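Local structure of botulinum neurotoxin type G (Clostridium botulinum, 3MPP) at residues K372-F382 / Y393-L404. The protein targets the toxin to nerve cells, its receptor-binding domain adhering to the cell surface before the protease light chain is translocated into the host cytosol. The protein carries 4 engineered substitutions. Residues are numbered along the deposited sequence; the frame is centred on the assembly and turned at random. Where two conformers were deposited one is given.
Sequences KTFGLFGIGKF and YDNYFCISQWYL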
ATOM      1  N   LYS A 372      27.769 -19.497  -4.847  1.00 59.42           N
ATOM      2  CA  LYS A 372      26.878 -20.465  -4.231  1.00 53.01           C
ATOM      3  C   LYS A 372      25.566 -19.777  -3.837  1.00 40.91           C
ATOM      4  O   LYS A 372      25.566 -18.847  -3.032  1.00 38.98           O
ATOM      5  CB  LYS A 372      27.548 -21.076  -2.997  1.00 58.60           C
ATOM      6  CG  LYS A 372      27.212 -22.545  -2.744  1.00 70.28           C
ATOM      7  CD  LYS A 372      25.736 -22.754  -2.428  1.00 73.04           C
ATOM      8  CE  LYS A 372      25.421 -24.230  -2.184  1.00 74.18           C
ATOM      9  NZ  LYS A 372      24.011 -24.451  -1.731  1.00 68.86           N
ATOM     10  N   THR A 373      24.459 -20.246  -4.405  0.51 39.07           N
ATOM     11  CA  THR A 373      23.142 -19.712  -4.088  0.51 36.60           C
ATOM     12  C   THR A 373      22.482 -20.635  -3.068  0.51 37.82           C
ATOM     13  O   THR A 373      22.428 -21.846  -3.270  0.51 38.13           O
ATOM     14  CB  THR A 373      22.249 -19.617  -5.352  0.51 44.79           C
ATOM     15  OG1 THR A 373      22.914 -18.845  -6.361  0.51 41.67           O
ATOM     16  CG2 THR A 373      20.913 -18.965  -5.022  0.51 44.19           C
ATOM     17  N   PHE A 374      21.990 -20.074  -1.970  1.00 31.97           N
ATOM     18  CA  PHE A 374      21.377 -20.894  -0.925  1.00 36.04           C
ATOM     19  C   PHE A 374      19.854 -20.989  -1.052  1.00 35.24           C
ATOM     20  O   PHE A 374      19.227 -21.836  -0.424  1.00 35.61           O
ATOM     21  CB  PHE A 374      21.810 -20.423   0.472  1.00 33.42           C
ATOM     22  CG  PHE A 374      23.293 -20.498   0.690  1.00 43.12           C
ATOM     23  CD1 PHE A 374      23.929 -21.725   0.791  1.00 40.35           C
ATOM     24  CD2 PHE A 374      24.056 -19.348   0.765  1.00 38.96           C
ATOM     25  CE1 PHE A 374      25.295 -21.802   0.967  1.00 36.84           C
ATOM     26  CE2 PHE A 374      25.428 -19.420   0.947  1.00 47.67           C
ATOM     27  CZ  PHE A 374      26.047 -20.650   1.049  1.00 42.55           C
ATOM     28  N   GLY A 375      19.272 -20.119  -1.873  1.00 26.38           N
ATOM     29  CA  GLY A 375      17.837 -20.118  -2.094  1.00 27.04           C
ATOM     30  C   GLY A 375      17.152 -18.839  -1.639  1.00 24.22           C
ATOM     31  O   GLY A 375      17.821 -17.851  -1.343  1.00 22.18           O
ATOM     32  N   LEU A 376      15.821 -18.865  -1.607  1.00 22.93           N
ATOM     33  CA  LEU A 376      15.023 -17.739  -1.131  1.00 21.05           C
ATOM     34  C   LEU A 376      14.399 -18.093   0.221  1.00 22.91           C
ATOM     35  O   LEU A 376      14.154 -19.279   0.508  1.00 22.68           O
ATOM     36  CB  LEU A 376      13.915 -17.409  -2.153  1.00 20.01           C
ATOM     37  CG  LEU A 376      14.378 -16.989  -3.557  1.00 22.62           C
ATOM     38  CD1 LEU A 376      13.149 -16.618  -4.470  1.00 15.24           C
ATOM     39  CD2 LEU A 376      15.342 -15.831  -3.431  1.00 25.68           C
ATOM     40  N   PHE A 377      14.165 -17.082   1.060  1.00 19.70           N
ATOM     41  CA  PHE A 377      13.407 -17.277   2.298  1.00 21.47           C
ATOM     42  C   PHE A 377      11.969 -17.652   1.969  1.00 21.38           C
ATOM     43  O   PHE A 377      11.357 -17.109   1.036  1.00 18.20           O
ATOM     44  CB  PHE A 377      13.363 -15.993   3.142  1.00 17.60           C
ATOM     45  CG  PHE A 377      14.635 -15.684   3.883  1.00 17.36           C
ATOM     46  CD1 PHE A 377      15.867 -16.189   3.459  1.00 16.63           C
ATOM     47  CD2 PHE A 377      14.605 -14.832   4.983  1.00 23.29           C
ATOM     48  CE1 PHE A 377      17.033 -15.895   4.157  1.00 23.87           C
ATOM     49  CE2 PHE A 377      15.772 -14.528   5.677  1.00 19.83           C
ATOM     50  CZ  PHE A 377      16.982 -15.058   5.271  1.00 22.79           C
ATOM     51  N   GLY A 378      11.409 -18.544   2.774  1.00 18.20           N
ATOM     52  CA  GLY A 378      10.046 -19.001   2.589  1.00 17.73           C
ATOM     53  C   GLY A 378       9.572 -19.702   3.843  1.00 17.48           C
ATOM     54  O   GLY A 378      10.091 -19.464   4.952  1.00 18.90           O
ATOM     55  N   ILE A 379       8.588 -20.565   3.667  1.00 21.89           N
ATOM     56  CA  ILE A 379       8.044 -21.358   4.759  1.00 23.17           C
ATOM     57  C   ILE A 379       7.982 -22.793   4.258  1.00 29.62           C
ATOM     58  O   ILE A 379       7.440 -23.061   3.168  1.00 25.62           O
ATOM     59  CB  ILE A 379       6.649 -20.862   5.175  1.00 19.63           C
ATOM     60  CG1 ILE A 379       6.719 -19.403   5.630  1.00 23.81           C
ATOM     61  CG2 ILE A 379       6.070 -21.719   6.318  1.00 23.98           C
ATOM     62  CD1 ILE A 379       5.352 -18.788   5.965  1.00 22.93           C
ATOM     63  N   GLY A 380       8.576 -23.710   5.015  1.00 22.15           N
ATOM     64  CA  GLY A 380       8.657 -25.084   4.560  1.00 19.57           C
ATOM     65  C   GLY A 380       8.221 -26.091   5.603  1.00 20.61           C
ATOM     66  O   GLY A 380       8.240 -25.812   6.795  1.00 22.93           O
ATOM     67  N   LYS A 381       7.833 -27.275   5.144  1.00 22.89           N
ATOM     68  CA  LYS A 381       7.415 -28.355   6.034  1.00 34.24           C
ATOM     69  C   LYS A 381       8.628 -29.172   6.439  1.00 29.18           C
ATOM     70  O   LYS A 381       9.343 -29.650   5.579  1.00 30.46           O
ATOM     71  CB  LYS A 381       6.430 -29.278   5.312  1.00 42.77           C
ATOM     72  CG  LYS A 381       4.992 -28.835   5.358  1.00 61.75           C
ATOM     73  CD  LYS A 381       4.131 -29.698   4.444  1.00 72.99           C
ATOM     74  CE  LYS A 381       2.759 -29.910   5.049  1.00 82.24           C
ATOM     75  NZ  LYS A 381       2.398 -28.788   5.964  1.00 83.45           N
ATOM     76  N   PHE A 382       8.854 -29.332   7.742  1.00 24.32           N
ATOM     77  CA  PHE A 382       9.993 -30.090   8.248  1.00 31.71           C
ATOM     78  C   PHE A 382       9.507 -31.119   9.281  1.00 43.53           C
ATOM     79  O   PHE A 382       8.376 -31.029   9.763  1.00 38.70           O
ATOM     80  CB  PHE A 382      11.029 -29.167   8.919  1.00 34.83           C
ATOM     81  CG  PHE A 382      11.740 -28.220   7.965  1.00 32.17           C
ATOM     82  CD1 PHE A 382      11.125 -27.042   7.531  1.00 28.44           C
ATOM     83  CD2 PHE A 382      13.022 -28.501   7.525  1.00 25.23           C
ATOM     84  CE1 PHE A 382      11.788 -26.171   6.659  1.00 20.11           C
ATOM     85  CE2 PHE A 382      13.698 -27.645   6.652  1.00 28.46           C
ATOM     86  CZ  PHE A 382      13.071 -26.467   6.216  1.00 24.68           C
ATOM     87  N   TYR A 393       5.344 -33.198  12.149  1.00 59.02           N
ATOM     88  CA  TYR A 393       5.928 -32.171  11.287  1.00 63.20           C
ATOM     89  C   TYR A 393       5.315 -30.779  11.496  1.00 50.37           C
ATOM     90  O   TYR A 393       4.167 -30.644  11.942  1.00 44.19           O
ATOM     91  CB  TYR A 393       5.810 -32.576   9.816  1.00 68.31           C
ATOM     92  CG  TYR A 393       4.463 -32.282   9.206  1.00 77.64           C
ATOM     93  CD1 TYR A 393       4.179 -31.029   8.680  1.00 82.26           C
ATOM     94  CD2 TYR A 393       3.475 -33.259   9.148  1.00 87.10           C
ATOM     95  CE1 TYR A 393       2.949 -30.750   8.121  1.00 88.16           C
ATOM     96  CE2 TYR A 393       2.236 -32.990   8.585  1.00 90.45           C
ATOM     97  CZ  TYR A 393       1.980 -31.733   8.071  1.00 91.99           C
ATOM     98  OH  TYR A 393       0.757 -31.448   7.508  1.00 93.16           O
ATOM     99  N   ASP A 394       6.083 -29.746  11.156  1.00 35.61           N
ATOM    100  CA  ASP A 394       5.621 -28.366  11.320  1.00 31.69           C
ATOM    101  C   ASP A 394       6.175 -27.471  10.219  1.00 27.54           C
ATOM    102  O   ASP A 394       7.088 -27.861   9.486  1.00 26.90           O
ATOM    103  CB  ASP A 394       6.051 -27.808  12.676  1.00 41.70           C
ATOM    104  CG  ASP A 394       5.366 -28.501  13.835  1.00 58.48           C
ATOM    105  OD1 ASP A 394       5.831 -29.589  14.239  1.00 69.85           O
ATOM    106  OD2 ASP A 394       4.367 -27.954  14.346  1.00 52.49           O
ATOM    107  N   ASN A 395       5.607 -26.276  10.104  1.00 26.30           N
ATOM    108  CA  ASN A 395       6.015 -25.329   9.077  1.00 25.36           C
ATOM    109  C   ASN A 395       6.974 -24.311   9.683  1.00 27.27           C
ATOM    110  O   ASN A 395       6.671 -23.721  10.713  1.00 24.45           O
ATOM    111  CB  ASN A 395       4.779 -24.644   8.466  1.00 30.41           C
ATOM    112  CG  ASN A 395       3.919 -25.615   7.682  1.00 28.12           C
ATOM    113  OD1 ASN A 395       4.435 -26.594   7.141  1.00 28.91           O
ATOM    114  ND2 ASN A 395       2.617 -25.361   7.616  1.00 29.32           N
ATOM    115  N   TYR A 396       8.128 -24.122   9.048  1.00 23.81           N
ATOM    116  CA  TYR A 396       9.184 -23.276   9.603  1.00 20.68           C
ATOM    117  C   TYR A 396       9.636 -22.209   8.618  1.00 24.79           C
ATOM    118  O   TYR A 396       9.643 -22.442   7.407  1.00 21.13           O
ATOM    119  CB  TYR A 396      10.406 -24.117   9.984  1.00 28.57           C
ATOM    120  CG  TYR A 396      10.186 -24.991  11.188  1.00 29.05           C
ATOM    121  CD1 TYR A 396      10.420 -24.509  12.470  1.00 34.59           C
ATOM    122  CD2 TYR A 396       9.739 -26.297  11.048  1.00 33.99           C
ATOM    123  CE1 TYR A 396      10.221 -25.305  13.583  1.00 36.95           C
ATOM    124  CE2 TYR A 396       9.543 -27.107  12.159  1.00 36.21           C
ATOM    125  CZ  TYR A 396       9.781 -26.599  13.421  1.00 43.65           C
ATOM    126  OH  TYR A 396       9.582 -27.390  14.526  1.00 52.24           O
ATOM    127  N   PHE A 397       9.988 -21.044   9.162  1.00 24.95           N
ATOM    128  CA  PHE A 397      10.725 -19.989   8.462  1.00 22.04           C
ATOM    129  C   PHE A 397      12.013 -20.637   7.955  1.00 23.29           C
ATOM    130  O   PHE A 397      12.817 -21.111   8.750  1.00 24.39           O
ATOM    131  CB  PHE A 397      11.037 -18.897   9.500  1.00 22.34           C
ATOM    132  CG  PHE A 397      11.556 -17.580   8.932  1.00 23.38           C
ATOM    133  CD1 PHE A 397      11.180 -17.123   7.672  1.00 22.35           C
ATOM    134  CD2 PHE A 397      12.382 -16.767   9.722  1.00 18.72           C
ATOM    135  CE1 PHE A 397      11.653 -15.887   7.187  1.00 19.56           C
ATOM    136  CE2 PHE A 397      12.851 -15.538   9.252  1.00 20.90           C
ATOM    137  CZ  PHE A 397      12.477 -15.094   7.988  1.00 23.06           C
ATOM    138  N   CYS A 398      12.204 -20.689   6.636  1.00 20.64           N
ATOM    139  CA  CYS A 398      13.326 -21.435   6.085  1.00 20.28           C
ATOM    140  C   CYS A 398      13.910 -20.720   4.878  1.00 23.54           C
ATOM    141  O   CYS A 398      13.376 -19.711   4.425  1.00 25.03           O
ATOM    142  CB  CYS A 398      12.870 -22.844   5.654  1.00 24.51           C
ATOM    143  SG  CYS A 398      11.819 -22.830   4.179  1.00 27.22           S
ATOM    144  N   ILE A 399      15.018 -21.250   4.373  1.00 20.48           N
ATOM    145  CA  ILE A 399      15.532 -20.866   3.063  1.00 20.74           C
ATOM    146  C   ILE A 399      15.489 -22.116   2.188  1.00 27.48           C
ATOM    147  O   ILE A 399      15.808 -23.211   2.672  1.00 22.67           O
ATOM    148  CB  ILE A 399      16.963 -20.267   3.160  1.00 20.79           C
ATOM    149  CG1 ILE A 399      17.456 -19.797   1.781  1.00 26.87           C
ATOM    150  CG2 ILE A 399      17.937 -21.257   3.787  1.00 25.54           C
ATOM    151  CD1 ILE A 399      18.680 -18.863   1.834  1.00 19.81           C
ATOM    152  N   SER A 400      15.058 -21.976   0.928  1.00 21.13           N
ATOM    153  CA  SER A 400      14.926 -23.140   0.051  1.00 21.72           C
ATOM    154  C   SER A 400      15.307 -22.868  -1.407  1.00 25.85           C
ATOM    155  O   SER A 400      14.980 -21.819  -1.958  1.00 22.68           O
ATOM    156  CB  SER A 400      13.495 -23.680   0.121  1.00 17.98           C
ATOM    157  OG  SER A 400      13.348 -24.812  -0.703  1.00 26.00           O
ATOM    158  N   GLN A 401      16.021 -23.814  -2.013  1.00 21.86           N
ATOM    159  CA  GLN A 401      16.298 -23.793  -3.443  1.00 26.38           C
ATOM    160  C   GLN A 401      15.044 -24.068  -4.284  1.00 22.38           C
ATOM    161  O   GLN A 401      15.051 -23.852  -5.490  1.00 25.11           O
ATOM    162  CB  GLN A 401      17.344 -24.862  -3.790  1.00 31.77           C
ATOM    163  CG  GLN A 401      18.567 -24.864  -2.907  1.00 40.99           C
ATOM    164  CD  GLN A 401      19.643 -23.907  -3.379  1.00 48.56           C
ATOM    165  OE1 GLN A 401      20.833 -24.224  -3.329  1.00 52.84           O
ATOM    166  NE2 GLN A 401      19.235 -22.730  -3.838  1.00 47.62           N
ATOM    167  N   TRP A 402      13.986 -24.577  -3.653  1.00 19.71           N
ATOM    168  CA  TRP A 402      12.734 -24.877  -4.359  1.00 20.12           C
ATOM    169  C   TRP A 402      12.174 -23.631  -5.041  1.00 24.07           C
ATOM    170  O   TRP A 402      11.609 -23.701  -6.138  1.00 23.10           O
ATOM    171  CB  TRP A 402      11.715 -25.452  -3.371  1.00 22.26           C
ATOM    172  CG  TRP A 402      10.263 -25.350  -3.779  1.00 25.17           C
ATOM    173  CD1 TRP A 402       9.320 -24.531  -3.232  1.00 28.68           C
ATOM    174  CD2 TRP A 402       9.589 -26.104  -4.806  1.00 22.99           C
ATOM    175  NE1 TRP A 402       8.109 -24.720  -3.850  1.00 22.87           N
ATOM    176  CE2 TRP A 402       8.248 -25.680  -4.819  1.00 26.38           C
ATOM    177  CE3 TRP A 402       9.992 -27.096  -5.706  1.00 22.25           C
ATOM    178  CZ2 TRP A 402       7.303 -26.212  -5.702  1.00 30.48           C
ATOM    179  CZ3 TRP A 402       9.047 -27.618  -6.589  1.00 22.15           C
ATOM    180  CH2 TRP A 402       7.726 -27.183  -6.571  1.00 25.77           C
ATOM    181  N   TYR A 403      12.354 -22.490  -4.389  1.00 23.90           N
ATOM    182  CA  TYR A 403      11.807 -21.223  -4.881  1.00 28.17           C
ATOM    183  C   TYR A 403      12.549 -20.659  -6.096  1.00 28.09           C
ATOM    184  O   TYR A 403      12.049 -19.755  -6.762  1.00 27.00           O
ATOM    185  CB  TYR A 403      11.781 -20.192  -3.762  1.00 22.77           C
ATOM    186  CG  TYR A 403      10.878 -20.564  -2.595  1.00 24.18           C
ATOM    187  CD1 TYR A 403       9.497 -20.723  -2.764  1.00 19.75           C
ATOM    188  CD2 TYR A 403      11.410 -20.731  -1.318  1.00 20.91           C
ATOM    189  CE1 TYR A 403       8.682 -21.043  -1.681  1.00 22.86           C
ATOM    190  CE2 TYR A 403      10.612 -21.057  -0.246  1.00 20.38           C
ATOM    191  CZ  TYR A 403       9.254 -21.198  -0.422  1.00 21.33           C
ATOM    192  OH  TYR A 403       8.491 -21.509   0.671  1.00 26.97           O
ATOM    193  N   LEU A 404      13.729 -21.198  -6.387  1.00 26.37           N
ATOM    194  CA  LEU A 404      14.498 -20.762  -7.551  1.00 27.66           C
ATOM    195  C   LEU A 404      14.288 -21.670  -8.757  1.00 28.54           C
ATOM    196  O   LEU A 404      14.773 -21.376  -9.849  1.00 32.55           O
ATOM    197  CB  LEU A 404      15.997 -20.688  -7.220  1.00 28.36           C
ATOM    198  CG  LEU A 404      16.354 -19.606  -6.191  1.00 34.28           C
ATOM    199  CD1 LEU A 404      17.834 -19.453  -6.115  1.00 35.45           C
ATOM    200  CD2 LEU A 404      15.719 -18.289  -6.592  1.00 37.72           C
TER
HETATM  201  O   HOH W   1       5.996 -21.898   0.979  1.00 23.92           O
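Y403 lies along the backbone of L376-I379. Its CB packs on L376 CB at 3.9 Å; CG, beside the backbone N and anti to the carbonyl carbon (chi1 -63°), aims the ring down the strand. CD2 then meets L376 O at the ring edge, CE2 comes within 3.5 Å of G378 CA, and OH accepts a hydrogen bond from I379 N (3.1 Å, N-H...O 147°). G378, with no side chain, lets the Y403 ring lie directly on its CA. A water donates to I379 O (2.9 Å) and lies at the edge of the Y403 ring, in its plane, close to OH. W402 CD1 sits over one face of the Y403 ring, toward its rim.

Strands 373-382 and 394-400 form an antiparallel beta hairpin in the beta-trefoil C-terminal half of the receptor-binding domain, paired in register from L376-S400 to F382-D394. The inferred host ganglioside-binding motif, S400-Y403, begins on the last residue of strand 394-400; S400 OG accepts from W402 N in an ST turn where the strand passes into the 3-10 segment 402-404.

On the face that carries F377, F397 and I399, the two phenylalanines meet with ring planes nearly perpendicular (89°), F377 CD2 lying 3.7 Å from F397 CZ; I399 CD1 reaches the edge of the F377 ring. V322, V324 and L335 add to this core, and W420 NE1 is hydrogen-bonded to F377 O. On the other face the F382 ring turns its edge to C398, F382 CE1 lying 3.6 Å from C398 CB, while F382 CB rests against Y396 CD2. L404 CD2 touches L376 CG. At the far end the bent chain of K381 brings NZ to a lone pair of N395 OD1, 3.2 Å away.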